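Local coordinates for succinate dehydrogenase subunit A (Mycolicibacterium smegmatis, PDB 7D6V), which probably oxidises succinate to fumarate as the FAD-carrying subunit of a membrane-bound complex, passing the electrons on toward quinone in the respiratory chain, at residues 87-92 and 433-438; 242-247 and 579-584; 394-399 and 413-418. All blocks are in the same frame, centred on the assembly; numbering follows the deposited sequence.

Contact 1 of 3, residues 87-92 and 433-438; sequences AELHAQ and LVFGRR
L89 and R438 reach toward each other tip to tip, a methyl group against a flat cation. L89 CD2 sits over the centre of one guanidinium face, 3.5 Å from R438 CZ, while L89 CD1 approaches R438 NH1 at 3.6 Å. Bends at chi2 (-66°) and chi3 (-74°) place CD and NE of the arginine, and the guanidinium beyond them presents a face to L89. Its polar atoms have partners of their own: NH1 forms a salt bridge with E93, and NE bonds to the carbonyl oxygen of D399.

The remaining contacts are van der Waals packing. H90 CB packs obliquely on F435, 3.8 Å from CE1, and L89 CD2 lies 4.2 Å from F435 CE2. V434 CG1 is 4.0 Å from H90 CA, and its CG2 is 4.1 Å from H90 CD2, the two side chains crossing at about a right angle. From within its own helix, V434 CG1 also covers the centre of one face of the F435 ring.

No hydrogen bond joins the two segments, but H90 NE2 bonds to S430 OG, on the same helix as V434. Between helices 84-102 and 427-448 the segment axes approach to 10.0 Å at 106°, and helix 67-76 lies against A87 and E88.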
loop_
_atom_site.group_PDB
_atom_site.type_symbol
_atom_site.label_atom_id
_atom_site.label_comp_id
_atom_site.label_asym_id
_atom_site.label_seq_id
_atom_site.Cartn_x
_atom_site.Cartn_y
_atom_site.Cartn_z
ATOM N N ALA A 87 -21.717 7.547 -20.381
ATOM C CA ALA A 87 -21.737 6.099 -20.215
ATOM C C ALA A 87 -21.286 5.392 -21.486
ATOM O O ALA A 87 -20.464 4.470 -21.438
ATOM C CB ALA A 87 -23.136 5.642 -19.808
ATOM N N GLU A 88 -21.801 5.824 -22.638
ATOM C CA GLU A 88 -21.401 5.222 -23.906
ATOM C C GLU A 88 -19.918 5.426 -24.168
ATOM O O GLU A 88 -19.217 4.502 -24.606
ATOM C CB GLU A 88 -22.225 5.816 -25.044
ATOM C CG GLU A 88 -21.663 5.537 -26.423
ATOM C CD GLU A 88 -22.137 6.535 -27.454
ATOM O OE1 GLU A 88 -22.536 7.650 -27.064
ATOM O OE2 GLU A 88 -22.114 6.205 -28.656
ATOM N N LEU A 89 -19.421 6.629 -23.892
ATOM C CA LEU A 89 -18.034 6.949 -24.182
ATOM C C LEU A 89 -17.096 6.163 -23.274
ATOM O O LEU A 89 -16.070 5.642 -23.727
ATOM C CB LEU A 89 -17.857 8.457 -24.029
ATOM C CG LEU A 89 -16.673 9.232 -24.570
ATOM C CD1 LEU A 89 -16.679 9.122 -26.073
ATOM C CD2 LEU A 89 -16.846 10.674 -24.156
ATOM N N HIS A 90 -17.463 6.029 -21.997
ATOM C CA HIS A 90 -16.703 5.192 -21.076
ATOM C C HIS A 90 -16.729 3.732 -21.502
ATOM O O HIS A 90 -15.715 3.034 -21.406
ATOM C CB HIS A 90 -17.258 5.345 -19.663
ATOM C CG HIS A 90 -16.747 4.327 -18.693
ATOM N ND1 HIS A 90 -17.390 3.130 -18.464
ATOM C CD2 HIS A 90 -15.676 4.341 -17.866
ATOM C CE1 HIS A 90 -16.729 2.443 -17.550
ATOM N NE2 HIS A 90 -15.685 3.155 -17.171
ATOM N N ALA A 91 -17.884 3.248 -21.961
ATOM C CA ALA A 91 -17.980 1.857 -22.383
ATOM C C ALA A 91 -17.073 1.575 -23.570
ATOM O O ALA A 91 -16.381 0.552 -23.602
ATOM C CB ALA A 91 -19.428 1.509 -22.722
ATOM N N GLN A 92 -17.049 2.470 -24.555
ATOM C CA GLN A 92 -16.275 2.185 -25.753
ATOM C C GLN A 92 -14.828 2.657 -25.681
ATOM O O GLN A 92 -14.059 2.363 -26.599
ATOM C CB GLN A 92 -16.952 2.780 -26.992
ATOM C CG GLN A 92 -17.173 4.265 -26.964
ATOM C CD GLN A 92 -18.230 4.702 -27.955
ATOM O OE1 GLN A 92 -18.878 3.872 -28.588
ATOM N NE2 GLN A 92 -18.406 6.009 -28.099
ATOM N N LEU A 433 -9.547 6.778 -15.704
ATOM C CA LEU A 433 -8.661 6.841 -16.860
ATOM C C LEU A 433 -9.344 7.512 -18.045
ATOM O O LEU A 433 -8.795 8.447 -18.644
ATOM C CB LEU A 433 -8.197 5.436 -17.234
ATOM C CG LEU A 433 -7.644 4.578 -16.101
ATOM C CD1 LEU A 433 -7.515 3.139 -16.552
ATOM C CD2 LEU A 433 -6.308 5.116 -15.633
ATOM N N VAL A 434 -10.560 7.066 -18.376
ATOM C CA VAL A 434 -11.239 7.568 -19.569
ATOM C C VAL A 434 -11.406 9.079 -19.489
ATOM O O VAL A 434 -10.984 9.824 -20.385
ATOM C CB VAL A 434 -12.595 6.859 -19.746
ATOM C CG1 VAL A 434 -13.402 7.505 -20.856
ATOM C CG2 VAL A 434 -12.386 5.389 -20.031
ATOM N N PHE A 435 -11.957 9.564 -18.386
ATOM C CA PHE A 435 -12.297 10.972 -18.325
ATOM C C PHE A 435 -11.168 11.846 -17.804
ATOM O O PHE A 435 -11.193 13.049 -18.056
ATOM C CB PHE A 435 -13.574 11.156 -17.508
ATOM C CG PHE A 435 -14.780 10.580 -18.181
ATOM C CD1 PHE A 435 -15.346 9.399 -17.738
ATOM C CD2 PHE A 435 -15.310 11.188 -19.304
ATOM C CE1 PHE A 435 -16.440 8.859 -18.377
ATOM C CE2 PHE A 435 -16.405 10.653 -19.946
ATOM C CZ PHE A 435 -16.969 9.488 -19.483
ATOM N N GLY A 436 -10.136 11.282 -17.173
ATOM C CA GLY A 436 -8.914 12.038 -16.987
ATOM C C GLY A 436 -8.232 12.333 -18.306
ATOM O O GLY A 436 -7.775 13.455 -18.541
ATOM N N ARG A 437 -8.175 11.339 -19.198
ATOM C CA ARG A 437 -7.645 11.604 -20.529
ATOM C C ARG A 437 -8.498 12.629 -21.268
ATOM O O ARG A 437 -7.964 13.555 -21.897
ATOM C CB ARG A 437 -7.551 10.309 -21.330
ATOM C CG ARG A 437 -6.918 10.498 -22.686
ATOM C CD ARG A 437 -6.901 9.219 -23.479
ATOM N NE ARG A 437 -6.763 9.484 -24.904
ATOM C CZ ARG A 437 -7.769 9.828 -25.699
ATOM N NH1 ARG A 437 -7.549 10.051 -26.985
ATOM N NH2 ARG A 437 -8.994 9.952 -25.209
ATOM N N ARG A 438 -9.827 12.490 -21.195
ATOM C CA ARG A 438 -10.690 13.469 -21.856
ATOM C C ARG A 438 -10.484 14.870 -21.287
ATOM O O ARG A 438 -10.465 15.850 -22.038
ATOM C CB ARG A 438 -12.160 13.065 -21.743
ATOM C CG ARG A 438 -12.500 11.696 -22.297
ATOM C CD ARG A 438 -12.327 11.617 -23.796
ATOM N NE ARG A 438 -13.378 12.316 -24.525
ATOM C CZ ARG A 438 -13.918 11.878 -25.656
ATOM N NH1 ARG A 438 -13.516 10.733 -26.186
ATOM N NH2 ARG A 438 -14.865 12.581 -26.257
#

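Contact 2 of 3, residues 242-247 and 579-584; sequences NMEFIQ and TLLVCR
E244 OE2 forms a salt bridge with R557 NE and meets L581 CD2 across the contact at 3.3 Å. R557 also donates from NH2 to the carbonyl oxygen of T579, so one arginine binds both segments, although no hydrogen bond runs directly between them. In E244, chi1 of 68° sets CG between the backbone N and the carbonyl carbon, and a bend at chi2 (-87°) turns CD. That CG also lies over one face of the F245 ring, offset toward the rim.

N242 to F245 form a type I beta turn, closed by F245 N donating to N242 O at 3.2 Å. N242 crosses L580 obliquely, its OD1 lying 3.8 Å from L580 CD2. On the next residue, M243 CG packs against C583 SG at 4.4 Å, a looser apolar touch.

F245 and Q247 pair with strand 383-395, whereas V582 pairs with V597 of strand 594-597. E244 and C583 both also pack on helix 532-556. The contact therefore joins a turn in the FAD-binding region to the loop and strand around 580-583 in the C-terminal region, consistent with the two regions found together in succinate dehydrogenase and fumarate reductase flavoproteins.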
loop_
_atom_site.group_PDB
_atom_site.type_symbol
_atom_site.label_atom_id
_atom_site.label_comp_id
_atom_site.label_asym_id
_atom_site.label_seq_id
_atom_site.Cartn_x
_atom_site.Cartn_y
_atom_site.Cartn_z
ATOM N N ASN A 242 -26.755 16.101 -9.071
ATOM C CA ASN A 242 -26.937 14.794 -8.439
ATOM C C ASN A 242 -26.283 14.718 -7.064
ATOM O O ASN A 242 -25.785 13.666 -6.664
ATOM C CB ASN A 242 -26.405 13.672 -9.334
ATOM C CG ASN A 242 -27.162 13.560 -10.632
ATOM O OD1 ASN A 242 -28.258 14.097 -10.772
ATOM N ND2 ASN A 242 -26.579 12.865 -11.595
ATOM N N MET A 243 -26.292 15.822 -6.318
ATOM C CA MET A 243 -25.633 15.830 -5.019
ATOM C C MET A 243 -26.399 15.045 -3.965
ATOM O O MET A 243 -25.837 14.758 -2.904
ATOM C CB MET A 243 -25.421 17.268 -4.546
ATOM C CG MET A 243 -24.281 17.983 -5.249
ATOM S SD MET A 243 -22.869 16.915 -5.585
ATOM C CE MET A 243 -21.998 16.989 -4.027
ATOM N N GLU A 244 -27.653 14.688 -4.229
ATOM C CA GLU A 244 -28.440 13.871 -3.318
ATOM C C GLU A 244 -28.179 12.383 -3.484
ATOM O O GLU A 244 -28.761 11.582 -2.746
ATOM C CB GLU A 244 -29.932 14.149 -3.519
ATOM C CG GLU A 244 -30.480 13.683 -4.855
ATOM C CD GLU A 244 -30.313 14.710 -5.959
ATOM O OE1 GLU A 244 -29.247 15.350 -6.034
ATOM O OE2 GLU A 244 -31.254 14.878 -6.759
ATOM N N PHE A 245 -27.329 11.993 -4.424
ATOM C CA PHE A 245 -27.074 10.588 -4.721
ATOM C C PHE A 245 -25.726 10.213 -4.123
ATOM O O PHE A 245 -24.674 10.486 -4.702
ATOM C CB PHE A 245 -27.127 10.344 -6.223
ATOM C CG PHE A 245 -28.508 10.430 -6.784
ATOM C CD1 PHE A 245 -28.889 11.505 -7.558
ATOM C CD2 PHE A 245 -29.434 9.442 -6.518
ATOM C CE1 PHE A 245 -30.162 11.590 -8.059
ATOM C CE2 PHE A 245 -30.707 9.519 -7.021
ATOM C CZ PHE A 245 -31.072 10.593 -7.793
ATOM N N ILE A 246 -25.770 9.580 -2.957
ATOM C CA ILE A 246 -24.584 9.155 -2.229
ATOM C C ILE A 246 -24.717 7.667 -1.957
ATOM O O ILE A 246 -25.775 7.204 -1.520
ATOM C CB ILE A 246 -24.414 9.942 -0.917
ATOM C CG1 ILE A 246 -24.074 11.400 -1.215
ATOM C CG2 ILE A 246 -23.344 9.311 -0.047
ATOM C CD1 ILE A 246 -24.042 12.272 0.004
ATOM N N GLN A 247 -23.655 6.920 -2.230
ATOM C CA GLN A 247 -23.653 5.495 -1.946
ATOM C C GLN A 247 -23.398 5.270 -0.463
ATOM O O GLN A 247 -22.415 5.770 0.093
ATOM C CB GLN A 247 -22.608 4.777 -2.792
ATOM C CG GLN A 247 -22.785 3.274 -2.813
ATOM C CD GLN A 247 -22.243 2.645 -4.070
ATOM O OE1 GLN A 247 -22.845 2.739 -5.137
ATOM N NE2 GLN A 247 -21.085 2.012 -3.955
ATOM N N THR A 579 -34.574 14.905 -15.116
ATOM C CA THR A 579 -34.397 16.066 -14.254
ATOM C C THR A 579 -33.121 15.874 -13.451
ATOM O O THR A 579 -32.938 14.829 -12.822
ATOM C CB THR A 579 -35.593 16.259 -13.315
ATOM O OG1 THR A 579 -36.808 16.222 -14.071
ATOM C CG2 THR A 579 -35.497 17.596 -12.606
ATOM N N LEU A 580 -32.242 16.877 -13.475
ATOM C CA LEU A 580 -30.941 16.779 -12.825
ATOM C C LEU A 580 -30.834 17.547 -11.522
ATOM O O LEU A 580 -30.039 17.157 -10.664
ATOM C CB LEU A 580 -29.829 17.258 -13.764
ATOM C CG LEU A 580 -29.521 16.326 -14.929
ATOM C CD1 LEU A 580 -28.497 16.955 -15.852
ATOM C CD2 LEU A 580 -29.034 14.987 -14.409
ATOM N N LEU A 581 -31.606 18.620 -11.346
ATOM C CA LEU A 581 -31.694 19.322 -10.067
ATOM C C LEU A 581 -30.326 19.904 -9.672
ATOM O O LEU A 581 -29.645 19.442 -8.758
ATOM C CB LEU A 581 -32.271 18.366 -9.015
ATOM C CG LEU A 581 -32.574 18.786 -7.590
ATOM C CD1 LEU A 581 -33.638 19.851 -7.658
ATOM C CD2 LEU A 581 -33.064 17.600 -6.795
ATOM N N VAL A 582 -29.932 20.925 -10.442
ATOM C CA VAL A 582 -28.592 21.511 -10.430
ATOM C C VAL A 582 -28.446 22.544 -9.314
ATOM O O VAL A 582 -29.339 23.364 -9.088
ATOM C CB VAL A 582 -28.307 22.150 -11.801
ATOM C CG1 VAL A 582 -26.976 22.838 -11.803
ATOM C CG2 VAL A 582 -28.372 21.110 -12.892
ATOM N N CYS A 583 -27.298 22.533 -8.634
ATOM C CA CYS A 583 -27.004 23.451 -7.537
ATOM C C CYS A 583 -26.086 24.584 -7.990
ATOM O O CYS A 583 -25.154 24.367 -8.768
ATOM C CB CYS A 583 -26.345 22.708 -6.372
ATOM S SG CYS A 583 -27.240 21.258 -5.791
ATOM N N ARG A 584 -26.341 25.793 -7.482
ATOM C CA ARG A 584 -25.533 26.959 -7.823
ATOM C C ARG A 584 -25.421 27.881 -6.615
ATOM O O ARG A 584 -26.199 27.788 -5.666
ATOM C CB ARG A 584 -26.120 27.731 -9.008
ATOM C CG ARG A 584 -25.586 27.314 -10.359
ATOM C CD ARG A 584 -26.456 27.868 -11.466
ATOM N NE ARG A 584 -26.404 27.049 -12.671
ATOM C CZ ARG A 584 -27.477 26.582 -13.298
ATOM N NH1 ARG A 584 -28.687 26.849 -12.833
ATOM N NH2 ARG A 584 -27.340 25.844 -14.390
#

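Contact 3 of 3, residues 394-399 and 413-418; sequences IEVDPD and ECSGGM. With FAD (flavin-adenine dinucleotide), chain D.
I394 and S415 form a parallel beta bridge, with I394 bonding on either side of S415: I394 N donates to C414 O at 2.8 Å and G416 N donates to I394 O at 3.1 Å. The first bond is nearly straight (163° at the hydrogen), the second more bent (146°).

Among the side chains, I394 CD1 lies 3.6 Å from C414 O and 4.1 Å from C414 SG. Past the bridge, V396 sets both methyls against S415 OG, and its CG2 also lies 3.9 Å from G416 O.

At the N-terminal end of 413-418 the chain meets the cofactor. E413 N donates to FAD O2P at 3.2 Å, along a nearly straight 167° line, and E413 OE1 accepts a weak bond from the ribityl hydroxyl O3' at 3.3 Å. CG of E413 is anti to the backbone N and the chain runs extended beyond it; the main chain holds a phosphate oxygen while the carboxylate meets the ribityl chain. Two residues after E413, the weakly bonded strand 415-416 runs parallel to strand 383-395, which sets the bridge beside a residue of the FAD pocket in the FAD-binding domain.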
loop_
_atom_site.group_PDB
_atom_site.type_symbol
_atom_site.label_atom_id
_atom_site.label_comp_id
_atom_site.label_asym_id
_atom_site.label_seq_id
_atom_site.Cartn_x
_atom_site.Cartn_y
_atom_site.Cartn_z
ATOM N N ILE A 394 -19.394 18.017 -10.203
ATOM C CA ILE A 394 -19.412 19.147 -11.122
ATOM C C ILE A 394 -20.031 18.717 -12.444
ATOM O O ILE A 394 -19.640 17.700 -13.032
ATOM C CB ILE A 394 -17.994 19.697 -11.318
ATOM C CG1 ILE A 394 -17.387 20.071 -9.968
ATOM C CG2 ILE A 394 -18.010 20.905 -12.227
ATOM C CD1 ILE A 394 -15.930 19.750 -9.849
ATOM N N GLU A 395 -21.006 19.488 -12.914
ATOM C CA GLU A 395 -21.675 19.199 -14.177
ATOM C C GLU A 395 -20.702 19.430 -15.328
ATOM O O GLU A 395 -20.246 20.556 -15.548
ATOM C CB GLU A 395 -22.916 20.072 -14.319
ATOM C CG GLU A 395 -23.816 19.683 -15.465
ATOM C CD GLU A 395 -24.962 20.648 -15.647
ATOM O OE1 GLU A 395 -24.754 21.862 -15.448
ATOM O OE2 GLU A 395 -26.075 20.196 -15.984
ATOM N N VAL A 396 -20.388 18.369 -16.064
ATOM C CA VAL A 396 -19.368 18.413 -17.098
ATOM C C VAL A 396 -20.035 18.354 -18.464
ATOM O O VAL A 396 -21.169 17.895 -18.621
ATOM C CB VAL A 396 -18.354 17.257 -16.961
ATOM C CG1 VAL A 396 -17.644 17.311 -15.636
ATOM C CG2 VAL A 396 -19.047 15.922 -17.126
ATOM N N ASP A 397 -19.315 18.841 -19.461
ATOM C CA ASP A 397 -19.584 18.439 -20.831
ATOM C C ASP A 397 -19.129 16.995 -20.998
ATOM O O ASP A 397 -18.041 16.645 -20.538
ATOM C CB ASP A 397 -18.855 19.350 -21.811
ATOM C CG ASP A 397 -19.311 19.154 -23.239
ATOM O OD1 ASP A 397 -18.712 18.317 -23.944
ATOM O OD2 ASP A 397 -20.269 19.833 -23.657
ATOM N N PRO A 398 -19.943 16.116 -21.584
ATOM C CA PRO A 398 -19.519 14.707 -21.679
ATOM C C PRO A 398 -18.248 14.500 -22.492
ATOM O O PRO A 398 -17.364 13.747 -22.066
ATOM C CB PRO A 398 -20.736 14.016 -22.314
ATOM C CG PRO A 398 -21.629 15.108 -22.797
ATOM C CD PRO A 398 -21.349 16.304 -21.966
ATOM N N ASP A 399 -18.119 15.160 -23.644
ATOM C CA ASP A 399 -16.967 14.921 -24.511
ATOM C C ASP A 399 -15.711 15.575 -23.951
ATOM O O ASP A 399 -14.702 14.905 -23.707
ATOM C CB ASP A 399 -17.262 15.429 -25.920
ATOM C CG ASP A 399 -18.300 14.593 -26.629
ATOM O OD1 ASP A 399 -19.505 14.808 -26.383
ATOM O OD2 ASP A 399 -17.913 13.719 -27.432
ATOM N N GLU A 413 -14.229 11.356 -9.163
ATOM C CA GLU A 413 -15.347 11.360 -8.226
ATOM C C GLU A 413 -15.942 12.750 -8.056
ATOM O O GLU A 413 -17.148 12.879 -7.821
ATOM C CB GLU A 413 -14.909 10.807 -6.871
ATOM C CG GLU A 413 -16.072 10.492 -5.949
ATOM C CD GLU A 413 -15.660 9.687 -4.739
ATOM O OE1 GLU A 413 -14.512 9.204 -4.706
ATOM O OE2 GLU A 413 -16.487 9.534 -3.819
ATOM N N CYS A 414 -15.125 13.798 -8.166
ATOM C CA CYS A 414 -15.647 15.155 -8.082
ATOM C C CYS A 414 -16.524 15.514 -9.271
ATOM O O CYS A 414 -17.245 16.513 -9.209
ATOM C CB CYS A 414 -14.500 16.159 -7.959
ATOM S SG CYS A 414 -13.583 16.446 -9.482
ATOM N N SER A 415 -16.468 14.736 -10.346
ATOM C CA SER A 415 -17.326 14.929 -11.499
ATOM C C SER A 415 -18.691 14.287 -11.263
ATOM O O SER A 415 -18.851 13.386 -10.438
ATOM C CB SER A 415 -16.675 14.341 -12.748
ATOM O OG SER A 415 -17.395 14.692 -13.912
ATOM N N GLY A 416 -19.681 14.766 -12.004
ATOM C CA GLY A 416 -21.026 14.241 -11.900
ATOM C C GLY A 416 -21.613 13.950 -13.265
ATOM O O GLY A 416 -21.319 14.626 -14.250
ATOM N N GLY A 417 -22.450 12.917 -13.310
ATOM C CA GLY A 417 -23.185 12.611 -14.522
ATOM C C GLY A 417 -23.087 11.183 -15.013
ATOM O O GLY A 417 -24.076 10.632 -15.502
ATOM N N MET A 418 -21.910 10.566 -14.891
ATOM C CA MET A 418 -21.745 9.201 -15.381
ATOM C C MET A 418 -22.663 8.223 -14.663
ATOM O O MET A 418 -23.492 7.558 -15.291
ATOM C CB MET A 418 -20.297 8.749 -15.234
ATOM C CG MET A 418 -20.134 7.368 -15.794
ATOM S SD MET A 418 -18.495 6.665 -15.802
ATOM C CE MET A 418 -18.949 5.061 -16.430
HETATM P PA FAD D . -8.468 10.499 -5.521
HETATM O O1A FAD D . -7.323 9.831 -6.187
HETATM O O2A FAD D . -9.202 9.787 -4.452
HETATM O O5B FAD D . -7.906 11.840 -4.862
HETATM C C5B FAD D . -8.046 13.123 -5.444
HETATM C C4B FAD D . -6.753 13.905 -5.287
HETATM O O4B FAD D . -7.028 15.297 -5.167
HETATM C C3B FAD D . -5.956 13.546 -4.056
HETATM O O3B FAD D . -4.594 13.462 -4.449
HETATM C C2B FAD D . -6.110 14.734 -3.143
HETATM O O2B FAD D . -4.985 14.929 -2.297
HETATM C C1B FAD D . -6.242 15.857 -4.128
HETATM N N9A FAD D . -6.920 17.017 -3.528
HETATM C C8A FAD D . -8.132 17.032 -2.975
HETATM N N7A FAD D . -8.438 18.264 -2.530
HETATM C C5A FAD D . -7.399 19.060 -2.799
HETATM C C6A FAD D . -7.057 20.476 -2.600
HETATM N N6A FAD D . -7.909 21.324 -2.004
HETATM N N1A FAD D . -5.862 20.897 -3.031
HETATM C C2A FAD D . -4.994 20.080 -3.634
HETATM N N3A FAD D . -5.238 18.789 -3.845
HETATM C C4A FAD D . -6.401 18.232 -3.459
HETATM N N1 FAD D . -13.986 2.030 -6.951
HETATM C C2 FAD D . -13.973 0.918 -7.713
HETATM O O2 FAD D . -14.285 1.016 -8.903
HETATM N N3 FAD D . -13.642 -0.286 -7.246
HETATM C C4 FAD D . -13.301 -0.476 -5.979
HETATM O O4 FAD D . -12.995 -1.603 -5.569
HETATM C C4X FAD D . -13.289 0.680 -5.068
HETATM N N5 FAD D . -12.952 0.557 -3.775
HETATM C C5X FAD D . -12.946 1.633 -2.974
HETATM C C6 FAD D . -12.593 1.490 -1.642
HETATM C C7 FAD D . -12.589 2.591 -0.808
HETATM C C7M FAD D . -12.211 2.447 0.636
HETATM C C8 FAD D . -12.959 3.918 -1.338
HETATM C C8M FAD D . -12.954 5.114 -0.432
HETATM C C9 FAD D . -13.309 4.070 -2.666
HETATM C C9A FAD D . -13.316 2.970 -3.499
HETATM N N10 FAD D . -13.672 3.120 -4.842
HETATM C C10 FAD D . -13.662 1.980 -5.650
HETATM C "C1'" FAD D . -14.026 4.425 -5.388
HETATM C "C2'" FAD D . -12.857 4.965 -6.204
HETATM O "O2'" FAD D . -11.622 4.599 -5.594
HETATM C "C3'" FAD D . -12.868 6.480 -6.299
HETATM O "O3'" FAD D . -14.018 6.880 -7.030
HETATM C "C4'" FAD D . -11.630 6.979 -7.027
HETATM O "O4'" FAD D . -10.466 6.599 -6.309
HETATM C "C5'" FAD D . -11.617 8.488 -7.180
HETATM O "O5'" FAD D . -10.338 8.852 -7.676
HETATM P P FAD D . -9.933 10.359 -8.004
HETATM O O1P FAD D . -8.711 10.307 -8.850
HETATM O O2P FAD D . -11.121 11.094 -8.514
HETATM O O3P FAD D . -9.563 11.003 -6.578
#

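How the contacts relate
From the N terminus, helix 84-102 supplies the first half of contact 1, whose loop closes when 433-438 arrives on helix 427-448. Inside that span 242-247 opens contact 2, which closes only at 579-584, so contacts 1 and 2 cross. Contact 3, a short closure between 394-399 and 413-418, is nested within both loops and lies between them in space. On one side D399 forms a salt bridge with R438 and M418 packs on H90; on the other, E395 touches L580 and V582. Contacts 1 and 2 stay about 11 Å apart at their nearest atoms. Together they tie two helices, the sheet containing strand 383-395, the FAD pocket and the C-terminal region.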